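Local coordinates for CdnC (Chryseobacterium gregarium DSM 19109, PDB 7MGV), which probably uses ATP to install omega-ester (macrolactone) rings in a ribosomally made precursor peptide, as a graspetide-forming ATP-grasp ligase, at residues 231-236 with 251-256; 246-251 with 273-278. One frame throughout, in Å; residues are numbered along the deposited sequence.

Interaction 1 (231-236 with 251-256); sequences EKKKEL and DSQQSE. With ADP (adenosine-5'-diphosphate), chain F.
Lys233 O meets the first turn of helix 252-258 and takes two weak hydrogen bonds from its backbone: the bond from Ser252 N, 3.2 Å from Lys233 O, is strongly bent (121° at the hydrogen), while that from Gln253 N, 3.4 Å from the same Lys233 O, is long but nearly straight. The side chains add van der Waals contacts. Lys233 runs out fully extended, its CG anti to the backbone N (chi1 172°), which carries its CE to 3.4 Å from Gln253 OE1; its ammonium goes on to a salt bridge with Asp308. Lys234 slants across Asp251, CE 3.6 Å from Asp251 OD2, yet Lys234 NZ stays 4.6 Å from that oxygen, so any attraction is of longer range. Lys233 and Lys234 together face Val304 of the neighbouring strand 297-304, a classic beta bulge at the start of strand 234-241. Asp251 is the N-cap of the helix: its OD1 accepts from Gln254 N at 3.2 Å, the donor standing 62° out of the carboxylate plane. An alanine in place of Asp251 would probably leave Gln254 N without its capping acceptor and take away one of the carboxylates near the Lys234 ammonium. On the ADP side of the same segment, Glu235 OE2 accepts from ADP O2' at 3.2 Å and, weakly, from ADP O3'. Lys232 passes along the ribose with its CE 3.1 Å from ADP O2', and its ammonium makes a long salt bridge to Glu235 OE1. Ile230 N and Lys228 O, earlier in the chain, also hydrogen-bond to the nucleotide.

Interaction 2 (246-251 with 273-278); sequences YAFEID and WIPTEL
Three backbone hydrogen bonds join Glu249 and Ala247 to the short strand 274-276. Glu249 and Ile274 form a reciprocal pair, with Glu249 N 2.9 Å from Ile274 O and Ile274 N equally near Glu249 O; Thr276 N then reaches Ala247 O. Between them Phe248 and Pro275 make the non-hydrogen-bonded pair, where proline's missing N-H costs no bond across the strands. CA-H...O contacts, such as Phe248 CA to Ile274 O at 3.4 Å, fill in the ladder.

The polar side-chain link lies on the face of Ala247 and Glu249. Thr276 OG1, anti to the backbone N (chi1 -168°), donates to Glu249 OE1 at 3.0 Å from well above the carboxylate plane (67° out of it), the two side chains crossing at about a right angle. Since Glu249 is buried, this hydroxyl satisfies part of its carboxylate.

Apolar packing occupies both faces. Ile250 lays CG1 over the six-membered ring of Trp273, 3.5 Å from its centroid and close to the ring normal, a CH-pi contact; its CD1 continues over the same ring system to 3.4 Å from Trp273 CE2. Phe248 CE1 meets Pro275 CG at 3.8 Å, and Ala247 CB touches Leu278 CG at 3.6 Å. Leu324 of helix 322-325 covers Phe248 and Trp273, and Trp323 sets its ring nearly perpendicular to the indole.

The 124° between the short strand axes describes a splayed antiparallel pairing, which adds 274-276 as the outermost strand of the five-stranded antiparallel sheet beside the ADP site, consistent with the C-terminal subdomain of an ATP-grasp fold.

In the fold
From the N terminus, the chain leaves the ADP-binding residues around Lys228, enters strand 234-241, turns back along 244-251 and passes directly into helix 252-258. Interaction 1 closes this hairpin at its open end, tying the start of the first strand to the helix that follows the second. Interaction 2 closes the next excursion, bringing 273-278 back after that helix onto the outer side of 244-251. The two loops cross rather than nest, because 246-251 precedes 251-256 and both lie between 231-236 and 273-278; they share Asp251. They also meet directly: Glu235 O lies 2.9 Å from Ile250 N, a probable hydrogen bond, linking strand 234-241 to 244-251, onto whose other side 274-276 pairs.

Interaction 1 (231-236 with 251-256)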
loop_
_atom_site.group_PDB
_atom_site.type_symbol
_atom_site.label_atom_id
_atom_site.label_comp_id
_atom_site.label_asym_id
_atom_site.label_seq_id
_atom_site.Cartn_x
_atom_site.Cartn_y
_atom_site.Cartn_z
ATOM N N GLU A 231 -28.639 14.989 -7.442
ATOM C CA GLU A 231 -29.163 15.296 -8.766
ATOM C C GLU A 231 -28.134 16.103 -9.546
ATOM O O GLU A 231 -27.563 17.067 -9.026
ATOM C CB GLU A 231 -30.479 16.067 -8.655
ATOM C CG GLU A 231 -31.542 15.626 -9.651
ATOM C CD GLU A 231 -31.845 14.141 -9.566
ATOM O OE1 GLU A 231 -32.581 13.735 -8.642
ATOM O OE2 GLU A 231 -31.346 13.380 -10.422
ATOM N N LYS A 232 -27.888 15.705 -10.790
ATOM C CA LYS A 232 -26.813 16.284 -11.590
ATOM C C LYS A 232 -27.335 17.487 -12.366
ATOM O O LYS A 232 -28.135 17.335 -13.295
ATOM C CB LYS A 232 -26.229 15.246 -12.545
ATOM C CG LYS A 232 -25.441 14.141 -11.873
ATOM C CD LYS A 232 -24.480 13.491 -12.855
ATOM C CE LYS A 232 -24.345 12.002 -12.591
ATOM N NZ LYS A 232 -24.271 11.216 -13.855
ATOM N N LYS A 233 -26.884 18.681 -11.985
ATOM C CA LYS A 233 -26.975 19.824 -12.883
ATOM C C LYS A 233 -25.709 19.957 -13.717
ATOM O O LYS A 233 -25.781 20.246 -14.917
ATOM C CB LYS A 233 -27.225 21.116 -12.099
ATOM C CG LYS A 233 -27.136 22.372 -12.956
ATOM C CD LYS A 233 -27.173 23.641 -12.123
ATOM C CE LYS A 233 -27.066 24.873 -13.011
ATOM N NZ LYS A 233 -27.248 26.138 -12.249
ATOM N N LYS A 234 -24.549 19.737 -13.100
ATOM C CA LYS A 234 -23.287 19.650 -13.820
ATOM C C LYS A 234 -22.477 18.482 -13.277
ATOM O O LYS A 234 -22.607 18.104 -12.111
ATOM C CB LYS A 234 -22.455 20.935 -13.701
ATOM C CG LYS A 234 -23.061 22.167 -14.351
ATOM C CD LYS A 234 -21.986 23.223 -14.583
ATOM C CE LYS A 234 -22.587 24.589 -14.864
ATOM N NZ LYS A 234 -23.046 25.253 -13.614
ATOM N N GLU A 235 -21.626 17.923 -14.131
ATOM C CA GLU A 235 -20.622 16.955 -13.714
ATOM C C GLU A 235 -19.244 17.526 -14.013
ATOM O O GLU A 235 -19.025 18.088 -15.089
ATOM C CB GLU A 235 -20.811 15.610 -14.423
ATOM C CG GLU A 235 -19.925 14.500 -13.878
ATOM C CD GLU A 235 -20.386 13.122 -14.307
ATOM O OE1 GLU A 235 -21.271 13.039 -15.185
ATOM O OE2 GLU A 235 -19.866 12.122 -13.768
ATOM N N LEU A 236 -18.317 17.385 -13.064
ATOM C CA LEU A 236 -17.021 18.047 -13.142
ATOM C C LEU A 236 -15.890 17.042 -12.999
ATOM O O LEU A 236 -15.914 16.197 -12.096
ATOM C CB LEU A 236 -16.878 19.117 -12.053
ATOM C CG LEU A 236 -17.860 20.287 -12.027
ATOM C CD1 LEU A 236 -17.622 21.137 -10.792
ATOM C CD2 LEU A 236 -17.724 21.123 -13.280
ATOM N N ASP A 251 -22.645 19.831 -18.766
ATOM C CA ASP A 251 -23.839 20.522 -18.289
ATOM C C ASP A 251 -25.048 19.692 -18.699
ATOM O O ASP A 251 -25.546 19.810 -19.821
ATOM C CB ASP A 251 -23.908 21.936 -18.857
ATOM C CG ASP A 251 -24.752 22.867 -18.007
ATOM O OD1 ASP A 251 -25.774 22.411 -17.451
ATOM O OD2 ASP A 251 -24.393 24.058 -17.894
ATOM N N SER A 252 -25.515 18.837 -17.785
ATOM C CA SER A 252 -26.673 17.997 -18.076
ATOM C C SER A 252 -27.924 18.840 -18.273
ATOM O O SER A 252 -28.745 18.554 -19.154
ATOM C CB SER A 252 -26.883 16.990 -16.945
ATOM O OG SER A 252 -25.645 16.532 -16.431
ATOM N N GLN A 253 -28.081 19.887 -17.459
ATOM C CA GLN A 253 -29.269 20.730 -17.530
ATOM C C GLN A 253 -29.377 21.422 -18.884
ATOM O O GLN A 253 -30.420 21.359 -19.547
ATOM C CB GLN A 253 -29.234 21.754 -16.395
ATOM C CG GLN A 253 -30.425 22.691 -16.336
ATOM C CD GLN A 253 -30.235 23.792 -15.309
ATOM O OE1 GLN A 253 -29.365 24.649 -15.456
ATOM N NE2 GLN A 253 -31.043 23.765 -14.254
ATOM N N GLN A 254 -28.299 22.079 -19.320
ATOM C CA GLN A 254 -28.342 22.791 -20.593
ATOM C C GLN A 254 -28.403 21.834 -21.776
ATOM O O GLN A 254 -29.005 22.166 -22.801
ATOM C CB GLN A 254 -27.141 23.727 -20.722
ATOM C CG GLN A 254 -27.340 24.855 -21.732
ATOM C CD GLN A 254 -28.239 25.970 -21.217
ATOM O OE1 GLN A 254 -29.348 25.727 -20.738
ATOM N NE2 GLN A 254 -27.763 27.206 -21.322
ATOM N N SER A 255 -27.802 20.650 -21.653
ATOM C CA SER A 255 -27.929 19.638 -22.698
ATOM C C SER A 255 -29.383 19.215 -22.874
ATOM O O SER A 255 -29.921 19.201 -23.992
ATOM C CB SER A 255 -27.061 18.429 -22.347
ATOM O OG SER A 255 -27.593 17.238 -22.899
ATOM N N GLU A 256 -30.033 18.853 -21.767
ATOM C CA GLU A 256 -31.430 18.445 -21.815
ATOM C C GLU A 256 -32.326 19.580 -22.292
ATOM O O GLU A 256 -33.332 19.334 -22.968
ATOM C CB GLU A 256 -31.847 17.945 -20.434
ATOM C CG GLU A 256 -33.328 17.761 -20.228
ATOM C CD GLU A 256 -33.658 17.467 -18.781
ATOM O OE1 GLU A 256 -33.156 16.452 -18.248
ATOM O OE2 GLU A 256 -34.411 18.255 -18.172
HETATM P PB ADP F . -18.019 5.195 -14.995
HETATM O O1B ADP F . -17.418 5.957 -13.838
HETATM O O2B ADP F . -17.168 4.051 -15.489
HETATM O O3B ADP F . -18.605 6.072 -16.077
HETATM P PA ADP F . -19.368 4.253 -12.753
HETATM O O1A ADP F . -18.003 3.865 -12.233
HETATM O O2A ADP F . -20.587 3.427 -12.421
HETATM O O3A ADP F . -19.306 4.485 -14.343
HETATM O "O5'" ADP F . -19.646 5.768 -12.302
HETATM C "C5'" ADP F . -20.368 6.066 -11.118
HETATM C "C4'" ADP F . -21.347 7.177 -11.467
HETATM O "O4'" ADP F . -22.245 7.390 -10.380
HETATM C "C3'" ADP F . -20.638 8.490 -11.756
HETATM O "O3'" ADP F . -20.879 8.881 -13.111
HETATM C "C2'" ADP F . -21.257 9.503 -10.817
HETATM O "O2'" ADP F . -21.704 10.646 -11.550
HETATM C "C1'" ADP F . -22.432 8.787 -10.173
HETATM N N9 ADP F . -22.461 9.065 -8.721
HETATM C C8 ADP F . -21.499 8.746 -7.833
HETATM N N7 ADP F . -21.839 9.146 -6.583
HETATM C C5 ADP F . -23.046 9.739 -6.667
HETATM C C6 ADP F . -23.985 10.384 -5.723
HETATM N N6 ADP F . -23.693 10.480 -4.404
HETATM N N1 ADP F . -25.141 10.874 -6.227
HETATM C C2 ADP F . -25.444 10.786 -7.536
HETATM N N3 ADP F . -24.640 10.213 -8.448
HETATM C C4 ADP F . -23.449 9.685 -8.079
#

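Interaction 2 (246-251 with 273-278)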
loop_
_atom_site.group_PDB
_atom_site.type_symbol
_atom_site.label_atom_id
_atom_site.label_comp_id
_atom_site.label_asym_id
_atom_site.label_seq_id
_atom_site.Cartn_x
_atom_site.Cartn_y
_atom_site.Cartn_z
ATOM N N TYR A 246 -7.167 22.262 -14.103
ATOM C CA TYR A 246 -7.917 22.174 -15.352
ATOM C C TYR A 246 -9.272 21.558 -15.035
ATOM O O TYR A 246 -9.352 20.381 -14.668
ATOM C CB TYR A 246 -7.168 21.340 -16.392
ATOM C CG TYR A 246 -5.780 21.846 -16.717
ATOM C CD1 TYR A 246 -4.687 21.482 -15.943
ATOM C CD2 TYR A 246 -5.564 22.684 -17.804
ATOM C CE1 TYR A 246 -3.416 21.941 -16.239
ATOM C CE2 TYR A 246 -4.297 23.148 -18.108
ATOM C CZ TYR A 246 -3.228 22.773 -17.322
ATOM O OH TYR A 246 -1.966 23.233 -17.621
ATOM N N ALA A 247 -10.332 22.345 -15.172
ATOM C CA ALA A 247 -11.683 21.896 -14.875
ATOM C C ALA A 247 -12.459 21.680 -16.165
ATOM O O ALA A 247 -12.409 22.507 -17.080
ATOM C CB ALA A 247 -12.416 22.906 -13.991
ATOM N N PHE A 248 -13.192 20.572 -16.226
ATOM C CA PHE A 248 -14.035 20.241 -17.362
ATOM C C PHE A 248 -15.415 19.874 -16.849
ATOM O O PHE A 248 -15.546 19.259 -15.785
ATOM C CB PHE A 248 -13.449 19.086 -18.180
ATOM C CG PHE A 248 -12.049 19.335 -18.658
ATOM C CD1 PHE A 248 -11.820 19.899 -19.901
ATOM C CD2 PHE A 248 -10.962 19.008 -17.863
ATOM C CE1 PHE A 248 -10.533 20.131 -20.346
ATOM C CE2 PHE A 248 -9.672 19.238 -18.301
ATOM C CZ PHE A 248 -9.458 19.801 -19.543
ATOM N N GLU A 249 -16.440 20.245 -17.609
ATOM C CA GLU A 249 -17.813 20.064 -17.176
ATOM C C GLU A 249 -18.653 19.446 -18.283
ATOM O O GLU A 249 -18.394 19.636 -19.476
ATOM C CB GLU A 249 -18.445 21.394 -16.731
ATOM C CG GLU A 249 -19.019 22.238 -17.857
ATOM C CD GLU A 249 -19.647 23.526 -17.359
ATOM O OE1 GLU A 249 -19.296 23.969 -16.244
ATOM O OE2 GLU A 249 -20.492 24.096 -18.081
ATOM N N ILE A 250 -19.644 18.671 -17.854
ATOM C CA ILE A 250 -20.782 18.283 -18.675
ATOM C C ILE A 250 -22.013 18.912 -18.040
ATOM O O ILE A 250 -22.363 18.584 -16.897
ATOM C CB ILE A 250 -20.941 16.758 -18.780
ATOM C CG1 ILE A 250 -19.795 16.151 -19.589
ATOM C CG2 ILE A 250 -22.277 16.410 -19.420
ATOM C CD1 ILE A 250 -19.961 14.669 -19.858
ATOM N N ASP A 251 -22.645 19.831 -18.766
ATOM C CA ASP A 251 -23.839 20.522 -18.289
ATOM C C ASP A 251 -25.048 19.692 -18.699
ATOM O O ASP A 251 -25.546 19.810 -19.821
ATOM C CB ASP A 251 -23.908 21.936 -18.857
ATOM C CG ASP A 251 -24.752 22.867 -18.007
ATOM O OD1 ASP A 251 -25.774 22.411 -17.451
ATOM O OD2 ASP A 251 -24.393 24.058 -17.894
ATOM N N TRP A 273 -17.115 16.701 -22.768
ATOM C CA TRP A 273 -16.669 17.610 -21.725
ATOM C C TRP A 273 -16.187 18.913 -22.343
ATOM O O TRP A 273 -15.488 18.917 -23.359
ATOM C CB TRP A 273 -15.548 16.972 -20.906
ATOM C CG TRP A 273 -15.959 15.699 -20.248
ATOM C CD1 TRP A 273 -15.914 14.447 -20.787
ATOM C CD2 TRP A 273 -16.488 15.552 -18.928
ATOM N NE1 TRP A 273 -16.384 13.527 -19.880
ATOM C CE2 TRP A 273 -16.741 14.179 -18.731
ATOM C CE3 TRP A 273 -16.772 16.446 -17.892
ATOM C CZ2 TRP A 273 -17.264 13.681 -17.542
ATOM C CZ3 TRP A 273 -17.294 15.949 -16.712
ATOM C CH2 TRP A 273 -17.536 14.579 -16.547
ATOM N N ILE A 274 -16.572 20.028 -21.733
ATOM C CA ILE A 274 -16.087 21.327 -22.190
ATOM C C ILE A 274 -15.255 21.947 -21.074
ATOM O O ILE A 274 -15.600 21.807 -19.893
ATOM C CB ILE A 274 -17.243 22.246 -22.620
ATOM C CG1 ILE A 274 -18.141 22.597 -21.433
ATOM C CG2 ILE A 274 -18.056 21.592 -23.730
ATOM C CD1 ILE A 274 -19.011 23.816 -21.664
ATOM N N PRO A 275 -14.138 22.601 -21.394
ATOM C CA PRO A 275 -13.374 23.295 -20.354
ATOM C C PRO A 275 -14.219 24.367 -19.683
ATOM O O PRO A 275 -15.051 25.022 -20.315
ATOM C CB PRO A 275 -12.197 23.905 -21.122
ATOM C CG PRO A 275 -12.060 23.049 -22.339
ATOM C CD PRO A 275 -13.454 22.626 -22.698
ATOM N N THR A 276 -13.998 24.534 -18.384
ATOM C CA THR A 276 -14.762 25.476 -17.583
ATOM C C THR A 276 -13.841 26.044 -16.512
ATOM O O THR A 276 -12.683 25.637 -16.379
ATOM C CB THR A 276 -15.997 24.803 -16.971
ATOM O OG1 THR A 276 -16.870 25.800 -16.424
ATOM C CG2 THR A 276 -15.587 23.833 -15.870
ATOM N N GLU A 277 -14.362 26.997 -15.745
ATOM C CA GLU A 277 -13.606 27.649 -14.686
ATOM C C GLU A 277 -14.352 27.492 -13.369
ATOM O O GLU A 277 -15.568 27.705 -13.309
ATOM C CB GLU A 277 -13.376 29.127 -15.012
ATOM C CG GLU A 277 -12.529 29.338 -16.256
ATOM C CD GLU A 277 -12.588 30.759 -16.771
ATOM O OE1 GLU A 277 -13.020 31.648 -16.008
ATOM O OE2 GLU A 277 -12.208 30.986 -17.940
ATOM N N LEU A 278 -13.623 27.117 -12.326
ATOM C CA LEU A 278 -14.199 26.859 -11.018
ATOM C C LEU A 278 -14.343 28.151 -10.223
ATOM O O LEU A 278 -13.571 29.097 -10.414
ATOM C CB LEU A 278 -13.323 25.889 -10.230
ATOM C CG LEU A 278 -12.989 24.539 -10.862
ATOM C CD1 LEU A 278 -11.785 23.922 -10.174
ATOM C CD2 LEU A 278 -14.183 23.603 -10.793
#